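Local coordinates for protein HTH-type transcriptional repressor MdtR (Bacillus subtilis, PDB 1S3J) that represses the multidrug resistance operon mdtRP by binding directly to its promoter region as a homodimer, at residues A[31-36]-A[106-111]; A[36-41]-A[59-64]; A[41-46]-A[73-78]; A[52-57]-A[67-72]. One frame throughout, in Å; residues are numbered along the deposited sequence.

Contact 1: residues A[31-36]-A[106-111]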
loop_
_atom_site.group_PDB
_atom_site.type_symbol
_atom_site.label_atom_id
_atom_site.label_comp_id
_atom_site.label_asym_id
_atom_site.label_seq_id
_atom_site.Cartn_x
_atom_site.Cartn_y
_atom_site.Cartn_z
ATOM N N GLU A 31 -9.424 1.011 12.110
ATOM C CA GLU A 31 -10.435 0.033 12.505
ATOM C C GLU A 31 -11.108 0.459 13.807
ATOM O O GLU A 31 -12.310 0.296 13.950
ATOM C CB GLU A 31 -9.821 -1.378 12.655
ATOM C CG GLU A 31 -9.701 -2.166 11.348
ATOM C CD GLU A 31 -8.957 -3.491 11.519
ATOM O OE1 GLU A 31 -9.338 -4.289 12.410
ATOM O OE2 GLU A 31 -7.990 -3.745 10.757
ATOM N N LYS A 32 -10.325 1.010 14.732
ATOM C CA LYS A 32 -10.825 1.528 16.014
ATOM C C LYS A 32 -11.699 2.770 15.830
ATOM O O LYS A 32 -12.653 2.965 16.574
ATOM C CB LYS A 32 -9.644 1.837 16.964
ATOM C CG LYS A 32 -10.002 2.494 18.332
ATOM C CD LYS A 32 -10.831 1.571 19.262
ATOM C CE LYS A 32 -12.353 1.901 19.247
ATOM N NZ LYS A 32 -13.095 1.335 20.415
ATOM N N GLN A 33 -11.372 3.622 14.860
ATOM C CA GLN A 33 -12.234 4.758 14.534
ATOM C C GLN A 33 -13.416 4.339 13.617
ATOM O O GLN A 33 -14.258 5.146 13.281
ATOM C CB GLN A 33 -11.412 5.902 13.921
ATOM C CG GLN A 33 -10.470 6.627 14.900
ATOM C CD GLN A 33 -11.215 7.377 16.013
ATOM O OE1 GLN A 33 -12.104 8.208 15.742
ATOM N NE2 GLN A 33 -10.854 7.082 17.272
ATOM N N GLY A 34 -13.469 3.072 13.232
ATOM C CA GLY A 34 -14.601 2.511 12.523
ATOM C C GLY A 34 -14.641 2.698 11.013
ATOM O O GLY A 34 -15.609 2.263 10.378
ATOM N N VAL A 35 -13.611 3.314 10.437
ATOM C CA VAL A 35 -13.587 3.630 9.007
ATOM C C VAL A 35 -12.555 2.769 8.261
ATOM O O VAL A 35 -11.533 2.367 8.822
ATOM C CB VAL A 35 -13.356 5.175 8.744
ATOM C CG1 VAL A 35 -13.841 6.009 9.921
ATOM C CG2 VAL A 35 -11.908 5.505 8.452
ATOM N N THR A 36 -12.855 2.475 7.003
ATOM C CA THR A 36 -11.951 1.734 6.135
ATOM C C THR A 36 -11.152 2.719 5.282
ATOM O O THR A 36 -11.477 3.906 5.245
ATOM C CB THR A 36 -12.745 0.802 5.206
ATOM O OG1 THR A 36 -13.636 1.584 4.383
ATOM C CG2 THR A 36 -13.629 -0.185 6.034
ATOM N N GLU A 106 -10.916 14.124 11.031
ATOM C CA GLU A 106 -9.825 14.834 11.704
ATOM C C GLU A 106 -9.162 13.948 12.749
ATOM O O GLU A 106 -7.949 13.979 12.908
ATOM C CB GLU A 106 -10.336 16.130 12.340
ATOM C CG GLU A 106 -9.410 17.322 12.185
ATOM C CD GLU A 106 -9.153 17.705 10.739
ATOM O OE1 GLU A 106 -10.128 18.010 10.016
ATOM O OE2 GLU A 106 -7.961 17.714 10.329
ATOM N N GLU A 107 -9.984 13.162 13.443
ATOM C CA GLU A 107 -9.522 12.193 14.434
ATOM C C GLU A 107 -8.694 11.083 13.777
ATOM O O GLU A 107 -7.668 10.680 14.293
ATOM C CB GLU A 107 -10.720 11.587 15.165
ATOM C CG GLU A 107 -11.454 12.567 16.063
ATOM C CD GLU A 107 -12.634 11.938 16.809
ATOM O OE1 GLU A 107 -13.109 10.837 16.428
ATOM O OE2 GLU A 107 -13.097 12.565 17.795
ATOM N N VAL A 108 -9.139 10.610 12.620
ATOM C CA VAL A 108 -8.412 9.599 11.877
ATOM C C VAL A 108 -7.068 10.175 11.373
ATOM O O VAL A 108 -6.023 9.534 11.492
ATOM C CB VAL A 108 -9.257 9.067 10.699
ATOM C CG1 VAL A 108 -8.428 8.161 9.787
ATOM C CG2 VAL A 108 -10.489 8.304 11.212
ATOM N N LEU A 109 -7.098 11.388 10.834
ATOM C CA LEU A 109 -5.894 11.998 10.263
ATOM C C LEU A 109 -4.837 12.299 11.353
ATOM O O LEU A 109 -3.644 12.061 11.153
ATOM C CB LEU A 109 -6.257 13.278 9.507
ATOM C CG LEU A 109 -5.286 13.764 8.426
ATOM C CD1 LEU A 109 -5.370 12.897 7.169
ATOM C CD2 LEU A 109 -5.571 15.238 8.089
ATOM N N ALA A 110 -5.290 12.812 12.496
ATOM C CA ALA A 110 -4.407 13.095 13.622
ATOM C C ALA A 110 -3.775 11.811 14.124
ATOM O O ALA A 110 -2.593 11.795 14.427
ATOM C CB ALA A 110 -5.161 13.813 14.746
ATOM N N GLY A 111 -4.558 10.736 14.197
ATOM C CA GLY A 111 -4.033 9.419 14.493
ATOM C C GLY A 111 -2.912 9.003 13.543
ATOM O O GLY A 111 -1.865 8.506 13.987
#
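Gln33, where helix 4-32 gives way to a turn, reaches Val108 and Glu107 of helix 99-120. Its CB starts the contact and rests 3.7 Å from Val108 CG2. CG stays over the same methyl, with Gln33 CG 4.1 Å from Val108 CG2. CG lies opposite the carbonyl carbon (chi1 -70°), and a bend at chi2 (-65°) then turns the amide toward Glu107. Gln33 CD comes to 4.0 Å from Glu107 OE1. The tip ends with Gln33 OE1 2.9 Å from Glu107 OE1. Both atoms are acceptors, so this approach is not a hydrogen bond. The two side chains cross nearly at right angles, and the planes of the amide and carboxylate are 86° apart. Gln33 OE1 accepts a hydrogen bond from Lys104, whose NZ also forms a long, weak ion pair with Glu107 OE1. On the apolar side, Val35 CG2 lies 4.2 Å from Val108 CG2. Both valines also pack on Leu40 of helix 37-49. The chain can turn between Gln33 and Val35 because Gly34 takes a positive phi and closes helix 4-32 with a Schellman motif. In MarR proteins, helices near the two chain ends usually build the dimerisation part. This contact ties such a helix, at its exit toward the DNA-binding part, to helix 99-120. The contact has an apolar inner part and a polar rim. At the rim two oxygens sit side by side, and the positive charge of Lys104 probably makes that closeness tolerable.

Contact 2: residues A[36-41]-A[59-64]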
loop_
_atom_site.group_PDB
_atom_site.type_symbol
_atom_site.label_atom_id
_atom_site.label_comp_id
_atom_site.label_asym_id
_atom_site.label_seq_id
_atom_site.Cartn_x
_atom_site.Cartn_y
_atom_site.Cartn_z
ATOM N N THR A 36 -12.855 2.475 7.003
ATOM C CA THR A 36 -11.951 1.734 6.135
ATOM C C THR A 36 -11.152 2.719 5.282
ATOM O O THR A 36 -11.477 3.906 5.245
ATOM C CB THR A 36 -12.745 0.802 5.206
ATOM O OG1 THR A 36 -13.636 1.584 4.383
ATOM C CG2 THR A 36 -13.629 -0.185 6.034
ATOM N N PRO A 37 -10.119 2.235 4.603
ATOM C CA PRO A 37 -9.387 3.056 3.640
ATOM C C PRO A 37 -10.271 3.710 2.585
ATOM O O PRO A 37 -9.978 4.834 2.210
ATOM C CB PRO A 37 -8.436 2.050 2.967
ATOM C CG PRO A 37 -8.205 1.026 3.995
ATOM C CD PRO A 37 -9.522 0.889 4.736
ATOM N N ALA A 38 -11.287 3.023 2.080
ATOM C CA ALA A 38 -12.107 3.600 1.007
ATOM C C ALA A 38 -13.001 4.699 1.580
ATOM O O ALA A 38 -13.200 5.743 0.956
ATOM C CB ALA A 38 -12.945 2.522 0.306
ATOM N N GLN A 39 -13.535 4.460 2.770
ATOM C CA GLN A 39 -14.333 5.469 3.450
ATOM C C GLN A 39 -13.463 6.683 3.777
ATOM O O GLN A 39 -13.925 7.825 3.654
ATOM C CB GLN A 39 -14.970 4.908 4.728
ATOM C CG GLN A 39 -16.127 3.937 4.471
ATOM C CD GLN A 39 -16.554 3.208 5.731
ATOM O OE1 GLN A 39 -16.412 3.735 6.812
ATOM N NE2 GLN A 39 -17.086 2.006 5.589
ATOM N N LEU A 40 -12.203 6.440 4.158
ATOM C CA LEU A 40 -11.275 7.524 4.503
ATOM C C LEU A 40 -11.006 8.343 3.244
ATOM O O LEU A 40 -10.985 9.570 3.299
ATOM C CB LEU A 40 -9.960 7.009 5.112
ATOM C CG LEU A 40 -8.935 8.132 5.424
ATOM C CD1 LEU A 40 -9.454 9.020 6.563
ATOM C CD2 LEU A 40 -7.519 7.612 5.727
ATOM N N PHE A 41 -10.859 7.663 2.114
ATOM C CA PHE A 41 -10.651 8.343 0.859
ATOM C C PHE A 41 -11.831 9.265 0.504
ATOM O O PHE A 41 -11.629 10.353 -0.049
ATOM C CB PHE A 41 -10.382 7.348 -0.277
ATOM C CG PHE A 41 -10.054 8.020 -1.605
ATOM C CD1 PHE A 41 -8.739 8.162 -2.029
ATOM C CD2 PHE A 41 -11.070 8.523 -2.413
ATOM C CE1 PHE A 41 -8.439 8.805 -3.252
ATOM C CE2 PHE A 41 -10.795 9.148 -3.614
ATOM C CZ PHE A 41 -9.472 9.292 -4.042
ATOM N N GLU A 59 -15.194 8.071 -10.279
ATOM C CA GLU A 59 -14.164 8.344 -11.280
ATOM C C GLU A 59 -12.767 8.384 -10.661
ATOM O O GLU A 59 -11.864 7.698 -11.136
ATOM C CB GLU A 59 -14.472 9.685 -11.953
ATOM C CG GLU A 59 -13.903 9.907 -13.340
ATOM C CD GLU A 59 -14.482 11.157 -14.006
ATOM O OE1 GLU A 59 -15.325 11.849 -13.373
ATOM O OE2 GLU A 59 -14.105 11.449 -15.169
ATOM N N ARG A 60 -12.601 9.183 -9.603
ATOM C CA ARG A 60 -11.306 9.319 -8.929
ATOM C C ARG A 60 -10.836 7.994 -8.322
ATOM O O ARG A 60 -9.635 7.738 -8.235
ATOM C CB ARG A 60 -11.357 10.378 -7.822
ATOM C CG ARG A 60 -11.524 11.811 -8.310
ATOM C CD ARG A 60 -12.445 12.649 -7.431
ATOM N NE ARG A 60 -12.714 13.960 -8.019
ATOM C CZ ARG A 60 -12.031 15.073 -7.756
ATOM N NH1 ARG A 60 -11.007 15.065 -6.903
ATOM N NH2 ARG A 60 -12.375 16.208 -8.357
HETATM N N MSE A 61 -11.784 7.165 -7.898
HETATM C CA MSE A 61 -11.466 5.883 -7.275
HETATM C C MSE A 61 -11.391 4.739 -8.285
HETATM O O MSE A 61 -10.994 3.634 -7.928
HETATM C CB MSE A 61 -12.498 5.559 -6.203
HETATM C CG MSE A 61 -12.504 6.568 -5.094
HETATM SE SE MSE A 61 -13.664 6.082 -3.642
HETATM C CE MSE A 61 -12.546 4.655 -2.811
ATOM N N GLU A 62 -11.776 5.018 -9.532
ATOM C CA GLU A 62 -11.864 4.023 -10.604
ATOM C C GLU A 62 -12.654 2.791 -10.156
ATOM O O GLU A 62 -12.181 1.651 -10.227
ATOM C CB GLU A 62 -10.468 3.685 -11.168
ATOM C CG GLU A 62 -9.756 4.931 -11.716
ATOM C CD GLU A 62 -8.452 4.646 -12.436
ATOM O OE1 GLU A 62 -7.390 4.581 -11.767
ATOM O OE2 GLU A 62 -8.488 4.518 -13.681
ATOM N N VAL A 63 -13.864 3.061 -9.678
ATOM C CA VAL A 63 -14.829 2.034 -9.316
ATOM C C VAL A 63 -16.209 2.428 -9.842
ATOM O O VAL A 63 -16.409 3.543 -10.301
ATOM C CB VAL A 63 -14.903 1.842 -7.790
ATOM C CG1 VAL A 63 -13.542 1.424 -7.231
ATOM C CG2 VAL A 63 -15.415 3.121 -7.092
ATOM N N LYS A 64 -17.159 1.508 -9.769
ATOM C CA LYS A 64 -18.499 1.745 -10.306
ATOM C C LYS A 64 -19.245 2.712 -9.393
ATOM O O LYS A 64 -19.035 2.708 -8.176
ATOM C CB LYS A 64 -19.302 0.436 -10.415
ATOM C CG LYS A 64 -18.646 -0.659 -11.283
ATOM C CD LYS A 64 -18.840 -0.404 -12.769
ATOM C CE LYS A 64 -18.541 -1.653 -13.595
ATOM N NZ LYS A 64 -18.939 -1.458 -15.009
#
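Phe41 and Met61 run past each other in opposite directions, one reaching out from helix 37-49 and the other from helix 54-61. The Phe41 ring is carried outward with CG anti to the backbone N (chi1 -176°), which sets its CD2-CE2 side against the selenomethionine chain. Met61 CG comes closest, 3.4 Å from Phe41 CE2. Met61 SE follows at 3.8 Å from Phe41 CD2. The selenium lies 4.8 Å from the centre of the Phe41 ring and 53° off its normal. This Met-aromatic contact is thus oblique, neither stacked on the face nor set in the ring plane. The chain then bends at chi3, which brings Met61 CE to 3.8 Å from Ala38 CB, one helical turn before Phe41. Met61 therefore lies across two successive turns of the facing helix. Helix 54-61 is the first helix of the predicted helix-turn-helix, and helix 37-49 backs it in the winged-helix domain of the MarR family. Glu62, just after helix 54-61, takes a positive phi in a Schellman motif. Away from the contact, at the start of helix 37-49, Thr36 is the N-cap: its OG1 accepts from Gln39 N at 3.3 Å, a nearly straight bond. Arg60 adds only its base, with CB 4.4 Å from Phe41 CZ near the ring plane, while its guanidinium end leads away. Gln20 of the second subunit packs on Phe41, and Met71 and Val42 of the same chain touch Met61.

Contact 3: residues A[41-46]-A[73-78]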
loop_
_atom_site.group_PDB
_atom_site.type_symbol
_atom_site.label_atom_id
_atom_site.label_comp_id
_atom_site.label_asym_id
_atom_site.label_seq_id
_atom_site.Cartn_x
_atom_site.Cartn_y
_atom_site.Cartn_z
ATOM N N PHE A 41 -10.859 7.663 2.114
ATOM C CA PHE A 41 -10.651 8.343 0.859
ATOM C C PHE A 41 -11.831 9.265 0.504
ATOM O O PHE A 41 -11.629 10.353 -0.049
ATOM C CB PHE A 41 -10.382 7.348 -0.277
ATOM C CG PHE A 41 -10.054 8.020 -1.605
ATOM C CD1 PHE A 41 -8.739 8.162 -2.029
ATOM C CD2 PHE A 41 -11.070 8.523 -2.413
ATOM C CE1 PHE A 41 -8.439 8.805 -3.252
ATOM C CE2 PHE A 41 -10.795 9.148 -3.614
ATOM C CZ PHE A 41 -9.472 9.292 -4.042
ATOM N N VAL A 42 -13.049 8.829 0.804
ATOM C CA VAL A 42 -14.234 9.614 0.495
ATOM C C VAL A 42 -14.280 10.842 1.397
ATOM O O VAL A 42 -14.537 11.949 0.933
ATOM C CB VAL A 42 -15.523 8.805 0.667
ATOM C CG1 VAL A 42 -16.727 9.694 0.432
ATOM C CG2 VAL A 42 -15.556 7.607 -0.304
ATOM N N LEU A 43 -14.017 10.631 2.676
ATOM C CA LEU A 43 -14.020 11.699 3.645
ATOM C C LEU A 43 -13.014 12.783 3.281
ATOM O O LEU A 43 -13.339 13.954 3.383
ATOM C CB LEU A 43 -13.763 11.167 5.058
ATOM C CG LEU A 43 -14.879 10.325 5.678
ATOM C CD1 LEU A 43 -14.548 9.966 7.148
ATOM C CD2 LEU A 43 -16.262 11.005 5.567
ATOM N N ALA A 44 -11.834 12.386 2.819
ATOM C CA ALA A 44 -10.756 13.315 2.452
ATOM C C ALA A 44 -11.071 14.102 1.179
ATOM O O ALA A 44 -10.854 15.306 1.127
ATOM C CB ALA A 44 -9.416 12.558 2.290
ATOM N N SER A 45 -11.578 13.415 0.157
ATOM C CA SER A 45 -12.116 14.071 -1.034
ATOM C C SER A 45 -13.222 15.099 -0.729
ATOM O O SER A 45 -13.349 16.085 -1.435
ATOM C CB SER A 45 -12.666 13.047 -2.023
ATOM O OG SER A 45 -11.665 12.101 -2.343
ATOM N N LEU A 46 -14.018 14.861 0.299
ATOM C CA LEU A 46 -15.100 15.776 0.647
ATOM C C LEU A 46 -14.616 16.952 1.510
ATOM O O LEU A 46 -15.150 18.044 1.388
ATOM C CB LEU A 46 -16.260 15.032 1.333
ATOM C CG LEU A 46 -17.005 13.994 0.474
ATOM C CD1 LEU A 46 -18.180 13.439 1.284
ATOM C CD2 LEU A 46 -17.473 14.575 -0.861
ATOM N N ASP A 73 -23.655 4.721 1.773
ATOM C CA ASP A 73 -24.645 4.133 2.698
ATOM C C ASP A 73 -24.020 3.964 4.069
ATOM O O ASP A 73 -24.612 4.329 5.073
ATOM C CB ASP A 73 -25.095 2.734 2.230
ATOM C CG ASP A 73 -26.100 2.770 1.087
ATOM O OD1 ASP A 73 -26.809 3.773 0.943
ATOM O OD2 ASP A 73 -26.271 1.822 0.290
ATOM N N ARG A 74 -22.817 3.388 4.102
ATOM C CA ARG A 74 -22.136 3.082 5.354
ATOM C C ARG A 74 -21.855 4.375 6.109
ATOM O O ARG A 74 -22.183 4.508 7.267
ATOM C CB ARG A 74 -20.828 2.314 5.101
ATOM C CG ARG A 74 -21.002 0.926 4.492
ATOM C CD ARG A 74 -19.708 0.072 4.463
ATOM N NE ARG A 74 -19.880 -1.173 3.705
ATOM C CZ ARG A 74 -20.359 -2.311 4.206
ATOM N NH1 ARG A 74 -20.732 -2.403 5.477
ATOM N NH2 ARG A 74 -20.471 -3.373 3.426
ATOM N N LEU A 75 -21.288 5.340 5.413
ATOM C CA LEU A 75 -21.014 6.641 5.985
ATOM C C LEU A 75 -22.297 7.368 6.459
ATOM O O LEU A 75 -22.305 7.900 7.558
ATOM C CB LEU A 75 -20.216 7.499 4.980
ATOM C CG LEU A 75 -18.765 7.031 4.767
ATOM C CD1 LEU A 75 -18.186 7.687 3.551
ATOM C CD2 LEU A 75 -17.897 7.292 6.007
ATOM N N GLU A 76 -23.370 7.357 5.657
ATOM C CA GLU A 76 -24.621 8.040 6.040
ATOM C C GLU A 76 -25.260 7.390 7.270
ATOM O O GLU A 76 -25.766 8.080 8.152
ATOM C CB GLU A 76 -25.629 8.099 4.892
ATOM C CG GLU A 76 -26.867 8.939 5.238
ATOM C CD GLU A 76 -27.669 9.406 4.025
ATOM O OE1 GLU A 76 -27.965 8.566 3.153
ATOM O OE2 GLU A 76 -28.019 10.614 3.953
ATOM N N GLN A 77 -25.190 6.065 7.335
ATOM C CA GLN A 77 -25.689 5.307 8.479
ATOM C C GLN A 77 -24.969 5.687 9.780
ATOM O O GLN A 77 -25.546 5.625 10.861
ATOM C CB GLN A 77 -25.533 3.806 8.210
ATOM C CG GLN A 77 -26.102 2.888 9.292
ATOM C CD GLN A 77 -25.087 2.452 10.340
ATOM O OE1 GLN A 77 -25.434 2.267 11.514
ATOM N NE2 GLN A 77 -23.848 2.276 9.928
ATOM N N LYS A 78 -23.702 6.072 9.656
ATOM C CA LYS A 78 -22.903 6.543 10.781
ATOM C C LYS A 78 -22.977 8.058 10.908
ATOM O O LYS A 78 -22.365 8.626 11.809
ATOM C CB LYS A 78 -21.448 6.072 10.628
ATOM C CG LYS A 78 -21.337 4.558 10.602
ATOM C CD LYS A 78 -19.894 4.059 10.643
ATOM C CE LYS A 78 -19.351 3.799 9.234
ATOM N NZ LYS A 78 -18.012 3.154 9.252
#
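Leu75 has CG opposite its carbonyl carbon (chi1 -70°), and this sends its forked end from helix 65-77 toward Val42 and Leu43 of helix 37-49. Val42 holds CG1 anti to the backbone N (chi1 176°), which presents that methyl to the fork. The two branches of Leu75 then divide the work. Leu75 CD1 takes Val42, at 4.0 Å from Val42 CG1 and 4.1 Å from Val42 CB. Leu75 CD2 takes Leu43, at 4.1 Å from Leu43 CD2. Leu43 starts out to one side of the contact, but its CD2 branch comes nearer to Leu75. The two leucines meet methyl to methyl. The backbones stay well apart, with CA of Leu43 8.9 Å from CA of Leu75, so side chains alone bridge the gap. All three residues are buried, and the contact is purely apolar. On helix 37-49 itself, Ser45 OG turns back to Phe41 O at 2.9 Å, with a C=O...O angle of 152°. Phe41 O also accepts from Ser45 N, and the two donors arrive from opposite faces of the carbonyl plane. The hydroxyl is thereby tied into its own helix. Helix 65-77 is the second helix of the predicted helix-turn-helix, the position of the recognition helix in MarR proteins. Around the contact, Ile57 and Met61 of helix 54-61 touch Val42, Ile81 of strand 81-85 touches both leucines, and Leu97 of strand 93-97 and Phe105 of helix 99-120 pack on Leu43.

Contact 4: residues A[52-57]-A[67-72]; sequences LKVSEI and AVTLMA
Val54 and Ile57 meet Val68 through branched aliphatic groups, and neither face nor edge of a flat group takes part. The contact joins the two helices of the predicted helix-turn-helix motif, 54-61 and 65-77. The one planar side-chain group with a bond here, the Glu56 carboxylate, turns back to its own chain: OE1 accepts from Lys53 N at 2.8 Å through its anti lone pair. Lys53 is the N-cap of helix 54-61. This is one half of a capping box; the lysine side chain cannot return the other bond. Val68 carries most of the contact. Its CB lies 4.0 Å from Val54 CG1, and the two valines slide past each other in opposite directions. Val54 CG1 also touches the Thr69 hydroxyl oxygen, with Thr69 OG1 4.1 Å away. That oxygen makes a weak hydrogen bond to Pro65 O, back in its own helix. Strand 93-97 flanks the pair, with Ile93 on Val54 and Leu95 on Ile57, and Val63 of the turn packs on Val68. Ile57 CG2 sits against the fork of Val68, 3.6 Å from Val68 CG1 and 3.7 Å from Val68 CG2.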
loop_
_atom_site.group_PDB
_atom_site.type_symbol
_atom_site.label_atom_id
_atom_site.label_comp_id
_atom_site.label_asym_id
_atom_site.label_seq_id
_atom_site.Cartn_x
_atom_site.Cartn_y
_atom_site.Cartn_z
ATOM N N LEU A 52 -19.009 16.724 -3.800
ATOM C CA LEU A 52 -18.743 16.004 -5.045
ATOM C C LEU A 52 -19.931 15.144 -5.446
ATOM O O LEU A 52 -20.636 14.623 -4.599
ATOM C CB LEU A 52 -17.507 15.118 -4.899
ATOM C CG LEU A 52 -16.159 15.832 -4.727
ATOM C CD1 LEU A 52 -15.051 14.848 -4.401
ATOM C CD2 LEU A 52 -15.797 16.635 -5.971
ATOM N N LYS A 53 -20.139 14.990 -6.748
ATOM C CA LYS A 53 -21.114 14.049 -7.257
ATOM C C LYS A 53 -20.644 12.621 -6.950
ATOM O O LYS A 53 -19.448 12.384 -6.760
ATOM C CB LYS A 53 -21.314 14.242 -8.763
ATOM C CG LYS A 53 -21.696 15.679 -9.182
ATOM C CD LYS A 53 -21.466 15.840 -10.679
ATOM C CE LYS A 53 -22.192 17.020 -11.255
ATOM N NZ LYS A 53 -21.656 17.302 -12.628
ATOM N N VAL A 54 -21.585 11.687 -6.866
ATOM C CA VAL A 54 -21.246 10.283 -6.700
ATOM C C VAL A 54 -20.394 9.819 -7.876
ATOM O O VAL A 54 -19.440 9.070 -7.681
ATOM C CB VAL A 54 -22.486 9.371 -6.596
ATOM C CG1 VAL A 54 -22.079 7.895 -6.769
ATOM C CG2 VAL A 54 -23.149 9.563 -5.275
ATOM N N SER A 55 -20.736 10.271 -9.078
ATOM C CA SER A 55 -19.992 9.899 -10.289
ATOM C C SER A 55 -18.561 10.441 -10.315
ATOM O O SER A 55 -17.690 9.878 -10.997
ATOM C CB SER A 55 -20.742 10.367 -11.550
ATOM O OG SER A 55 -20.636 11.758 -11.738
ATOM N N GLU A 56 -18.323 11.541 -9.601
ATOM C CA GLU A 56 -17.000 12.135 -9.530
ATOM C C GLU A 56 -16.097 11.288 -8.641
ATOM O O GLU A 56 -14.971 10.989 -9.003
ATOM C CB GLU A 56 -17.059 13.576 -9.001
ATOM C CG GLU A 56 -17.595 14.591 -10.008
ATOM C CD GLU A 56 -17.653 16.002 -9.443
ATOM O OE1 GLU A 56 -18.228 16.206 -8.345
ATOM O OE2 GLU A 56 -17.108 16.914 -10.094
ATOM N N ILE A 57 -16.597 10.918 -7.470
ATOM C CA ILE A 57 -15.857 10.043 -6.554
ATOM C C ILE A 57 -15.570 8.705 -7.222
ATOM O O ILE A 57 -14.460 8.203 -7.137
ATOM C CB ILE A 57 -16.650 9.842 -5.251
ATOM C CG1 ILE A 57 -16.579 11.116 -4.418
ATOM C CG2 ILE A 57 -16.113 8.668 -4.452
ATOM C CD1 ILE A 57 -17.422 11.076 -3.178
ATOM N N ALA A 67 -20.402 1.011 -6.340
ATOM C CA ALA A 67 -19.410 0.879 -5.262
ATOM C C ALA A 67 -19.411 2.092 -4.325
ATOM O O ALA A 67 -19.361 1.946 -3.099
ATOM C CB ALA A 67 -18.014 0.683 -5.843
ATOM N N VAL A 68 -19.472 3.289 -4.900
ATOM C CA VAL A 68 -19.503 4.519 -4.080
ATOM C C VAL A 68 -20.806 4.638 -3.289
ATOM O O VAL A 68 -20.812 5.049 -2.131
ATOM C CB VAL A 68 -19.276 5.789 -4.920
ATOM C CG1 VAL A 68 -19.339 7.052 -4.025
ATOM C CG2 VAL A 68 -17.953 5.708 -5.597
ATOM N N THR A 69 -21.909 4.251 -3.910
ATOM C CA THR A 69 -23.228 4.315 -3.283
ATOM C C THR A 69 -23.250 3.461 -2.034
ATOM O O THR A 69 -23.879 3.831 -1.035
ATOM C CB THR A 69 -24.294 3.850 -4.295
ATOM O OG1 THR A 69 -24.485 4.874 -5.287
ATOM C CG2 THR A 69 -25.669 3.642 -3.652
ATOM N N LEU A 70 -22.558 2.323 -2.064
ATOM C CA LEU A 70 -22.454 1.492 -0.865
ATOM C C LEU A 70 -21.547 2.130 0.203
ATOM O O LEU A 70 -21.815 2.026 1.397
ATOM C CB LEU A 70 -21.959 0.090 -1.208
ATOM C CG LEU A 70 -21.808 -0.867 -0.030
ATOM C CD1 LEU A 70 -23.169 -1.059 0.630
ATOM C CD2 LEU A 70 -21.222 -2.208 -0.477
HETATM N N MSE A 71 -20.465 2.774 -0.208
HETATM C CA MSE A 71 -19.617 3.483 0.758
HETATM C C MSE A 71 -20.449 4.586 1.412
HETATM O O MSE A 71 -20.444 4.749 2.623
HETATM C CB MSE A 71 -18.420 4.117 0.068
HETATM C CG MSE A 71 -17.349 3.134 -0.357
HETATM SE SE MSE A 71 -16.163 3.993 -1.645
HETATM C CE MSE A 71 -15.773 2.408 -2.768
ATOM N N ALA A 72 -21.154 5.341 0.576
ATOM C CA ALA A 72 -22.027 6.411 1.040
ATOM C C ALA A 72 -23.063 5.895 2.031
ATOM O O ALA A 72 -23.299 6.542 3.037
ATOM C CB ALA A 72 -22.704 7.083 -0.140
#

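In the fold
Contacts 2, 3 and 4 join the same three helices in pairs: 37-49 with 54-61, 37-49 with 65-77, and 54-61 with 65-77. Contact 3 is buried and wholly aliphatic. Contact 4 is partly buried and also aliphatic, apart from one hydroxyl at its border. Contact 2 lies at the surface and uses selenium and an aromatic ring. Val42, Met61 and Met71 touch one another and connect the three. Contact 1 is partly buried and differs: it sets helix 99-120 against the turn after helix 4-32 and has a polar rim. Leu40 packs on Val35 and Val108, which links contact 1 to helix 37-49. Lys78 reaches Gln39 with a probable hydrogen bond between contacts 2 and 3.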